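Local coordinates for CRISPR-associated protein CasA/Cse1 (Thermus thermophilus, PDB 4AN8) that serves in CRISPR adaptive immunity as the CasA subunit of Cascade, the ribonucleoprotein complex that probably uses crRNA to target invading nucleic acids, at residues S302-F307 / L432-L437; L382-E387 / E459-A464; A471-L476 / Q488-F493. One frame throughout, in Å; residues are numbered along the deposited sequence.

Contact 1 (S302-F307 / L432-L437); sequences SFWRDF and LYWHAL
Arg305 spreads along one face of the Trp434 indole and ties the short 3-10 turn at 303-306 to the helix 429-446. From CB the arginine chain starts beside its own backbone N, and CG comes first within range of the ring, 4.1 Å from Trp434 CZ3. A bend at chi2 (-140°) brings CD closer, 3.5 Å from Trp434 CH2, so the aliphatic part already contributes apolar contact. The next bend, at chi3 (-112°), lays the rest of the chain along the indole: NE lies 3.6 Å from Trp434 CZ3, and CZ is 3.6 Å from the centroid of the six-membered ring. The guanidinium and indole planes are only 7° apart, a stacked cation-pi pair. At the tip, NH1 sits 3.4 Å from Trp434 CZ2, while NH2 lies over CE2 and toward NE1. Arginine suits this place because its flat cation can stack and still send N-H groups outward, NH1 to Glu386. Tyr433, next to Trp434 on helix 429-446, covers the opposite face of the indole.

Trp304 approaches differently. Its CH2 meets the edge of the Trp434 ring, 3.7 Å from CZ3, and its CZ2 touches Leu437 CB at 3.8 Å, making a mostly carbon surface. The polar NE1 of Trp304 is bonded to Asp438 OD1. Beyond these segments Trp304 stacks on Phe441, leans on Leu382 of helix 372-403 and touches Tyr363 of strand 354-364, so the turn, which follows strand 292-294, docks on the C-terminal helical bundle between that strand 354-364 and two helices.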
# COMPACT_ATOMS: atom_id res chain seq x y z
N SER A 302 10.88 2.84 -10.01
CA SER A 302 11.15 2.35 -8.66
C SER A 302 10.53 3.24 -7.60
O SER A 302 10.70 4.45 -7.63
CB SER A 302 12.67 2.25 -8.41
OG SER A 302 13.25 1.21 -9.17
N PHE A 303 9.84 2.64 -6.65
CA PHE A 303 9.11 3.41 -5.65
C PHE A 303 10.00 4.25 -4.71
O PHE A 303 9.64 5.38 -4.35
CB PHE A 303 8.20 2.50 -4.83
CG PHE A 303 7.29 3.26 -3.93
CD1 PHE A 303 6.34 4.11 -4.46
CD2 PHE A 303 7.43 3.18 -2.55
CE1 PHE A 303 5.49 4.86 -3.60
CE2 PHE A 303 6.61 3.91 -1.70
CZ PHE A 303 5.64 4.75 -2.21
N TRP A 304 11.14 3.72 -4.31
CA TRP A 304 12.01 4.41 -3.37
C TRP A 304 12.49 5.74 -3.94
O TRP A 304 12.99 6.60 -3.21
CB TRP A 304 13.20 3.53 -2.93
CG TRP A 304 13.97 2.91 -4.07
CD1 TRP A 304 13.75 1.69 -4.63
CD2 TRP A 304 15.05 3.51 -4.81
NE1 TRP A 304 14.64 1.47 -5.67
CE2 TRP A 304 15.45 2.57 -5.79
CE3 TRP A 304 15.72 4.72 -4.72
CZ2 TRP A 304 16.50 2.83 -6.69
CZ3 TRP A 304 16.78 4.98 -5.61
CH2 TRP A 304 17.14 4.04 -6.59
N ARG A 305 12.33 5.91 -5.25
CA ARG A 305 12.72 7.15 -5.90
C ARG A 305 11.92 8.34 -5.42
O ARG A 305 12.33 9.48 -5.60
CB ARG A 305 12.57 7.03 -7.41
CG ARG A 305 13.67 6.24 -8.04
CD ARG A 305 14.03 6.92 -9.32
NE ARG A 305 13.67 6.10 -10.44
CZ ARG A 305 13.64 6.52 -11.70
NH1 ARG A 305 13.91 7.79 -12.01
NH2 ARG A 305 13.30 5.66 -12.63
N ASP A 306 10.76 8.08 -4.82
CA ASP A 306 9.95 9.15 -4.25
C ASP A 306 10.22 9.39 -2.76
O ASP A 306 9.55 10.23 -2.16
CB ASP A 306 8.46 8.87 -4.47
CG ASP A 306 8.06 8.91 -5.93
OD1 ASP A 306 8.43 9.88 -6.61
OD2 ASP A 306 7.42 7.97 -6.41
N PHE A 307 11.15 8.65 -2.16
CA PHE A 307 11.33 8.73 -0.71
C PHE A 307 11.83 10.09 -0.16
O PHE A 307 11.60 10.38 1.02
CB PHE A 307 12.22 7.60 -0.15
CG PHE A 307 11.54 6.26 -0.02
CD1 PHE A 307 10.19 6.09 -0.34
CD2 PHE A 307 12.26 5.15 0.44
CE1 PHE A 307 9.59 4.86 -0.21
CE2 PHE A 307 11.67 3.93 0.58
CZ PHE A 307 10.34 3.77 0.27
N LEU A 432 18.79 -1.64 -16.63
CA LEU A 432 19.75 -2.31 -15.75
C LEU A 432 20.34 -1.41 -14.67
O LEU A 432 20.57 -1.84 -13.55
CB LEU A 432 20.86 -3.00 -16.55
CG LEU A 432 20.52 -4.43 -16.95
CD1 LEU A 432 19.66 -4.41 -18.19
CD2 LEU A 432 21.79 -5.24 -17.19
N TYR A 433 20.60 -0.16 -15.02
CA TYR A 433 21.02 0.81 -14.01
C TYR A 433 20.02 0.79 -12.84
O TYR A 433 20.39 0.51 -11.70
CB TYR A 433 21.09 2.20 -14.66
CG TYR A 433 21.36 3.33 -13.70
CD1 TYR A 433 22.57 3.42 -13.02
CD2 TYR A 433 20.41 4.33 -13.48
CE1 TYR A 433 22.83 4.46 -12.15
CE2 TYR A 433 20.67 5.39 -12.60
CZ TYR A 433 21.87 5.44 -11.94
OH TYR A 433 22.15 6.47 -11.07
N TRP A 434 18.75 1.05 -13.13
CA TRP A 434 17.73 1.10 -12.08
C TRP A 434 17.51 -0.24 -11.38
O TRP A 434 17.41 -0.30 -10.15
CB TRP A 434 16.42 1.65 -12.65
CG TRP A 434 16.55 3.10 -12.97
CD1 TRP A 434 16.48 3.68 -14.19
CD2 TRP A 434 16.80 4.17 -12.03
NE1 TRP A 434 16.67 5.03 -14.08
CE2 TRP A 434 16.85 5.36 -12.76
CE3 TRP A 434 16.96 4.22 -10.64
CZ2 TRP A 434 17.09 6.60 -12.15
CZ3 TRP A 434 17.19 5.46 -10.04
CH2 TRP A 434 17.24 6.63 -10.79
N HIS A 435 17.48 -1.32 -12.14
CA HIS A 435 17.37 -2.64 -11.54
C HIS A 435 18.52 -2.93 -10.57
O HIS A 435 18.31 -3.49 -9.48
CB HIS A 435 17.32 -3.73 -12.61
CG HIS A 435 17.19 -5.10 -12.04
ND1 HIS A 435 16.02 -5.83 -12.13
CD2 HIS A 435 18.06 -5.87 -11.34
CE1 HIS A 435 16.19 -7.00 -11.53
NE2 HIS A 435 17.41 -7.04 -11.04
N ALA A 436 19.73 -2.54 -10.95
CA ALA A 436 20.86 -2.74 -10.05
C ALA A 436 20.69 -1.94 -8.78
O ALA A 436 21.04 -2.41 -7.70
CB ALA A 436 22.16 -2.36 -10.74
N LEU A 437 20.19 -0.71 -8.91
CA LEU A 437 19.99 0.17 -7.74
C LEU A 437 18.84 -0.31 -6.83
O LEU A 437 18.89 -0.11 -5.61
CB LEU A 437 19.74 1.60 -8.20
CG LEU A 437 20.94 2.27 -8.89
CD1 LEU A 437 20.62 3.73 -9.13
CD2 LEU A 437 22.18 2.14 -8.04

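Contact 2 (L382-E387 / E459-A464); sequences LKMAEE and EALRGA
Ala385 and Leu461 mark the closest backbone approach of two helices in the C-terminal four-helix bundle, with their CA atoms 6.7 Å apart. The segments 382-387 and 459-464 lie within the long helices 372-403 and 453-476, which here run in the same general direction. The intervening helix 429-446 runs against both. An alanine at the near point lets the helices come together, since a methyl group takes little room between them.

Leu461 fills the joint. Its CG stands anti to the carbonyl carbon (chi1 -69°), and the extended chi2 lets the isobutyl fork reach across, one methyl for each partner. CD1 meets Met384 CB at 3.6 Å and Met384 CE at 3.8 Å, whereas CD2 rests 3.7 Å from Ala385 CB. A branched, purely apolar residue suits this position, because it can divide its contact between two neighbouring residues without bringing a polar atom into the interface. Met384 answers with a flexible chain: its bend at chi3 (57°) carries the terminal methyl to the same leucine methyl that its own CB touches, and the two side chains cross at about a right angle. Tyr433 and Leu437 of helix 429-446 also pack on Leu461, so three helices meet around it.

Away from the joint, helix 372-403 turns the charged Lys383 and Glu387 to solvent. They stand one helical turn apart, the i to i+4 spacing that suits a salt bridge between long side chains. Lys383 NZ approaches nearly in line with the C-O bond of the carboxylate and donates to Glu387 OE2 at 2.6 Å.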
# COMPACT_ATOMS: atom_id res chain seq x y z
N LEU A 382 19.57 10.35 -3.56
CA LEU A 382 18.56 10.21 -4.59
C LEU A 382 18.86 11.17 -5.73
O LEU A 382 18.50 10.91 -6.88
CB LEU A 382 17.16 10.45 -4.04
CG LEU A 382 16.34 9.19 -3.76
CD1 LEU A 382 17.18 8.18 -3.02
CD2 LEU A 382 15.06 9.52 -2.99
N LYS A 383 19.51 12.27 -5.41
CA LYS A 383 19.78 13.30 -6.42
C LYS A 383 20.90 12.81 -7.34
O LYS A 383 20.78 12.88 -8.55
CB LYS A 383 20.15 14.62 -5.74
CG LYS A 383 20.15 15.82 -6.68
CD LYS A 383 20.39 17.11 -5.90
CE LYS A 383 20.51 18.33 -6.81
NZ LYS A 383 21.77 18.33 -7.61
N MET A 384 21.97 12.31 -6.74
CA MET A 384 23.03 11.67 -7.52
C MET A 384 22.43 10.64 -8.46
O MET A 384 22.67 10.68 -9.67
CB MET A 384 24.05 11.02 -6.59
CG MET A 384 24.80 12.01 -5.72
SD MET A 384 25.60 11.26 -4.27
CE MET A 384 26.63 10.03 -5.06
N ALA A 385 21.64 9.71 -7.91
CA ALA A 385 21.11 8.61 -8.70
C ALA A 385 20.26 9.14 -9.84
O ALA A 385 20.34 8.63 -10.97
CB ALA A 385 20.34 7.62 -7.82
N GLU A 386 19.50 10.21 -9.60
CA GLU A 386 18.68 10.79 -10.69
C GLU A 386 19.51 11.49 -11.76
O GLU A 386 19.16 11.46 -12.94
CB GLU A 386 17.58 11.74 -10.17
CG GLU A 386 16.49 11.07 -9.31
CD GLU A 386 15.51 10.21 -10.11
OE1 GLU A 386 15.45 10.33 -11.35
OE2 GLU A 386 14.79 9.39 -9.49
N GLU A 387 20.59 12.15 -11.36
CA GLU A 387 21.39 12.88 -12.32
C GLU A 387 22.10 11.90 -13.25
O GLU A 387 22.11 12.07 -14.46
CB GLU A 387 22.40 13.79 -11.61
CG GLU A 387 21.76 15.03 -10.99
CD GLU A 387 22.77 15.94 -10.29
OE1 GLU A 387 23.99 15.64 -10.34
OE2 GLU A 387 22.33 16.94 -9.68
N GLU A 459 29.62 4.24 -4.76
CA GLU A 459 30.16 2.98 -5.25
C GLU A 459 29.08 2.17 -5.98
O GLU A 459 29.33 1.62 -7.06
CB GLU A 459 30.75 2.15 -4.11
CG GLU A 459 31.77 2.90 -3.27
CD GLU A 459 32.89 3.51 -4.09
OE1 GLU A 459 33.15 3.02 -5.22
OE2 GLU A 459 33.51 4.49 -3.62
N ALA A 460 27.89 2.11 -5.40
CA ALA A 460 26.81 1.34 -6.02
C ALA A 460 26.37 1.99 -7.32
O ALA A 460 26.09 1.30 -8.29
CB ALA A 460 25.64 1.19 -5.05
N LEU A 461 26.32 3.32 -7.35
CA LEU A 461 26.00 4.04 -8.58
C LEU A 461 27.00 3.69 -9.70
O LEU A 461 26.62 3.43 -10.84
CB LEU A 461 25.98 5.55 -8.35
CG LEU A 461 24.84 6.09 -7.49
CD1 LEU A 461 24.92 7.60 -7.36
CD2 LEU A 461 23.51 5.70 -8.09
N ARG A 462 28.28 3.67 -9.34
CA ARG A 462 29.33 3.34 -10.31
C ARG A 462 29.10 1.94 -10.88
O ARG A 462 29.03 1.75 -12.10
CB ARG A 462 30.70 3.46 -9.64
CG ARG A 462 31.83 3.86 -10.58
CD ARG A 462 33.05 4.36 -9.80
NE ARG A 462 33.32 5.78 -10.04
CZ ARG A 462 33.42 6.71 -9.09
NH1 ARG A 462 33.28 6.37 -7.81
NH2 ARG A 462 33.66 7.97 -9.41
N GLY A 463 28.96 0.96 -9.99
CA GLY A 463 28.78 -0.42 -10.40
C GLY A 463 27.51 -0.60 -11.20
O GLY A 463 27.48 -1.38 -12.17
N ALA A 464 26.45 0.10 -10.81
CA ALA A 464 25.20 0.00 -11.55
C ALA A 464 25.40 0.50 -12.97
O ALA A 464 25.01 -0.17 -13.93
CB ALA A 464 24.09 0.80 -10.84

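Contact 3 (A471-L476 / Q488-F493); sequences ATRRFL and QGEQEF
Arg473 and Glu490 join the two arms of an antiparallel helical hairpin by a salt bridge at the protein surface. The segments 471-476 and 488-493 belong to helices 453-476 and 483-499, the last two of the chain's C-terminal bundle, and their closest CA atoms, those of Arg473 and Glu490, are 8.3 Å apart. Two long polar side chains suit this spacing, because they can span the gap and pair their charges at the solvent-exposed surface.

Between segments 471-476 and 488-493 the donor is Arg473 NH1, and the acceptor is Glu490 OE1, a short 2.5 Å away. The N-H...O angle of 145° leaves the bond bent. NH1 comes to OE1 on the anti side of the carboxylate and 32° out of its plane, while OE1 lies near the edge of the guanidinium, somewhat tilted from that plane. The guanidinium and carboxylate planes are strongly inclined to each other, and no paired, two-bond arrangement forms. A bend at chi3 (63°) turns the end of the arginine back, and its CD too comes near the oxygen, 3.2 Å from OE1.

Glu490 OE1 has a second donor, Trp469 NE1, from an earlier turn of helix 453-476. Both donors that grip this one oxygen therefore come from the same helix, which probably helps to fix the carboxylate against it; Trp469 also stacks with Phe493. The buried hydroxyl of Thr472 is satisfied within its own helix, OG1 being bonded to Ala468 O. Main-chain donors follow the helical pattern, as where Phe493 N meets Gly489 O at 2.7 Å.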
# COMPACT_ATOMS: atom_id res chain seq x y z
N ALA A 471 26.54 -4.21 -20.48
CA ALA A 471 25.49 -4.99 -21.12
C ALA A 471 25.05 -4.38 -22.43
O ALA A 471 24.60 -5.08 -23.34
CB ALA A 471 24.30 -5.16 -20.17
N THR A 472 25.16 -3.06 -22.54
CA THR A 472 24.78 -2.36 -23.77
C THR A 472 25.88 -2.51 -24.83
O THR A 472 25.58 -2.63 -26.01
CB THR A 472 24.53 -0.86 -23.49
OG1 THR A 472 23.54 -0.73 -22.46
CG2 THR A 472 24.05 -0.14 -24.73
N ARG A 473 27.14 -2.49 -24.40
CA ARG A 473 28.27 -2.81 -25.28
C ARG A 473 28.05 -4.17 -25.92
O ARG A 473 28.06 -4.30 -27.15
CB ARG A 473 29.58 -2.86 -24.49
CG ARG A 473 30.24 -1.52 -24.29
CD ARG A 473 31.70 -1.68 -23.87
NE ARG A 473 32.50 -2.34 -24.91
CZ ARG A 473 33.26 -1.70 -25.79
NH1 ARG A 473 33.36 -0.37 -25.76
NH2 ARG A 473 33.94 -2.38 -26.71
N ARG A 474 27.82 -5.17 -25.07
CA ARG A 474 27.52 -6.52 -25.51
C ARG A 474 26.44 -6.53 -26.59
O ARG A 474 26.53 -7.26 -27.57
CB ARG A 474 27.08 -7.37 -24.31
CG ARG A 474 27.23 -8.86 -24.50
CD ARG A 474 26.66 -9.62 -23.32
NE ARG A 474 27.46 -9.48 -22.12
CZ ARG A 474 26.97 -9.05 -20.96
NH1 ARG A 474 25.68 -8.73 -20.87
NH2 ARG A 474 27.76 -8.92 -19.89
N PHE A 475 25.43 -5.68 -26.42
CA PHE A 475 24.35 -5.58 -27.39
C PHE A 475 24.82 -4.84 -28.64
O PHE A 475 24.54 -5.25 -29.77
CB PHE A 475 23.18 -4.82 -26.74
CG PHE A 475 22.00 -4.60 -27.66
CD1 PHE A 475 22.09 -3.74 -28.73
CD2 PHE A 475 20.80 -5.26 -27.42
CE1 PHE A 475 21.01 -3.53 -29.57
CE2 PHE A 475 19.71 -5.06 -28.25
CZ PHE A 475 19.81 -4.20 -29.33
N LEU A 476 25.54 -3.75 -28.44
CA LEU A 476 26.01 -2.96 -29.57
C LEU A 476 27.10 -3.66 -30.38
O LEU A 476 27.29 -3.36 -31.56
CB LEU A 476 26.52 -1.60 -29.08
CG LEU A 476 25.44 -0.68 -28.51
CD1 LEU A 476 26.05 0.60 -27.95
CD2 LEU A 476 24.37 -0.38 -29.57
N GLN A 488 30.92 6.39 -30.06
CA GLN A 488 30.47 7.65 -29.47
C GLN A 488 30.00 7.44 -28.03
O GLN A 488 30.37 8.20 -27.13
CB GLN A 488 29.33 8.27 -30.29
CG GLN A 488 29.74 8.76 -31.66
CD GLN A 488 28.57 9.31 -32.45
OE1 GLN A 488 28.55 9.26 -33.69
NE2 GLN A 488 27.57 9.84 -31.74
N GLY A 489 29.20 6.40 -27.83
CA GLY A 489 28.63 6.10 -26.52
C GLY A 489 29.67 5.82 -25.46
O GLY A 489 29.56 6.32 -24.33
N GLU A 490 30.67 5.01 -25.80
CA GLU A 490 31.77 4.71 -24.88
C GLU A 490 32.45 6.00 -24.40
O GLU A 490 32.83 6.12 -23.23
CB GLU A 490 32.79 3.77 -25.52
CG GLU A 490 33.95 3.34 -24.62
CD GLU A 490 33.55 2.31 -23.56
OE1 GLU A 490 32.96 1.27 -23.90
OE2 GLU A 490 33.84 2.54 -22.38
N GLN A 491 32.60 6.97 -25.31
CA GLN A 491 33.24 8.24 -24.95
C GLN A 491 32.35 9.04 -24.00
O GLN A 491 32.81 9.52 -22.97
CB GLN A 491 33.58 9.06 -26.19
CG GLN A 491 34.74 8.48 -26.98
CD GLN A 491 35.11 9.31 -28.21
OE1 GLN A 491 34.59 10.41 -28.41
NE2 GLN A 491 36.01 8.78 -29.03
N GLU A 492 31.06 9.15 -24.35
CA GLU A 492 30.07 9.86 -23.52
C GLU A 492 29.94 9.19 -22.16
O GLU A 492 29.92 9.85 -21.12
CB GLU A 492 28.72 9.89 -24.23
CG GLU A 492 27.69 10.82 -23.61
CD GLU A 492 26.51 11.08 -24.55
OE1 GLU A 492 26.50 10.54 -25.69
OE2 GLU A 492 25.58 11.82 -24.16
N PHE A 493 29.87 7.86 -22.17
CA PHE A 493 29.77 7.13 -20.92
C PHE A 493 30.98 7.42 -20.05
O PHE A 493 30.88 7.42 -18.83
CB PHE A 493 29.65 5.63 -21.15
CG PHE A 493 29.62 4.84 -19.88
CD1 PHE A 493 28.43 4.66 -19.19
CD2 PHE A 493 30.78 4.29 -19.36
CE1 PHE A 493 28.39 3.95 -18.02
CE2 PHE A 493 30.76 3.58 -18.18
CZ PHE A 493 29.55 3.40 -17.50

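In the fold
The three contacts lie on one side of the chain's centre and follow the helices outward, from the strand-side turn of contact 1 to the surface of contact 3. Contacts 1 and 2, with centres about 10 Å apart, are joined by polar links: Arg305 NH1 meets Glu386 OE1 at 3.0 Å in a salt bridge, and Tyr433 OH lies 2.8 Å from Ala385 O, probably hydrogen-bonded. Contact 3 shares helix 453-476 with contact 2, their centres about 18 Å apart without touching. It does meet contact 1, about 21 Å away between centres, where Leu432 CD2 packs 3.9 Å from Ala471 CB.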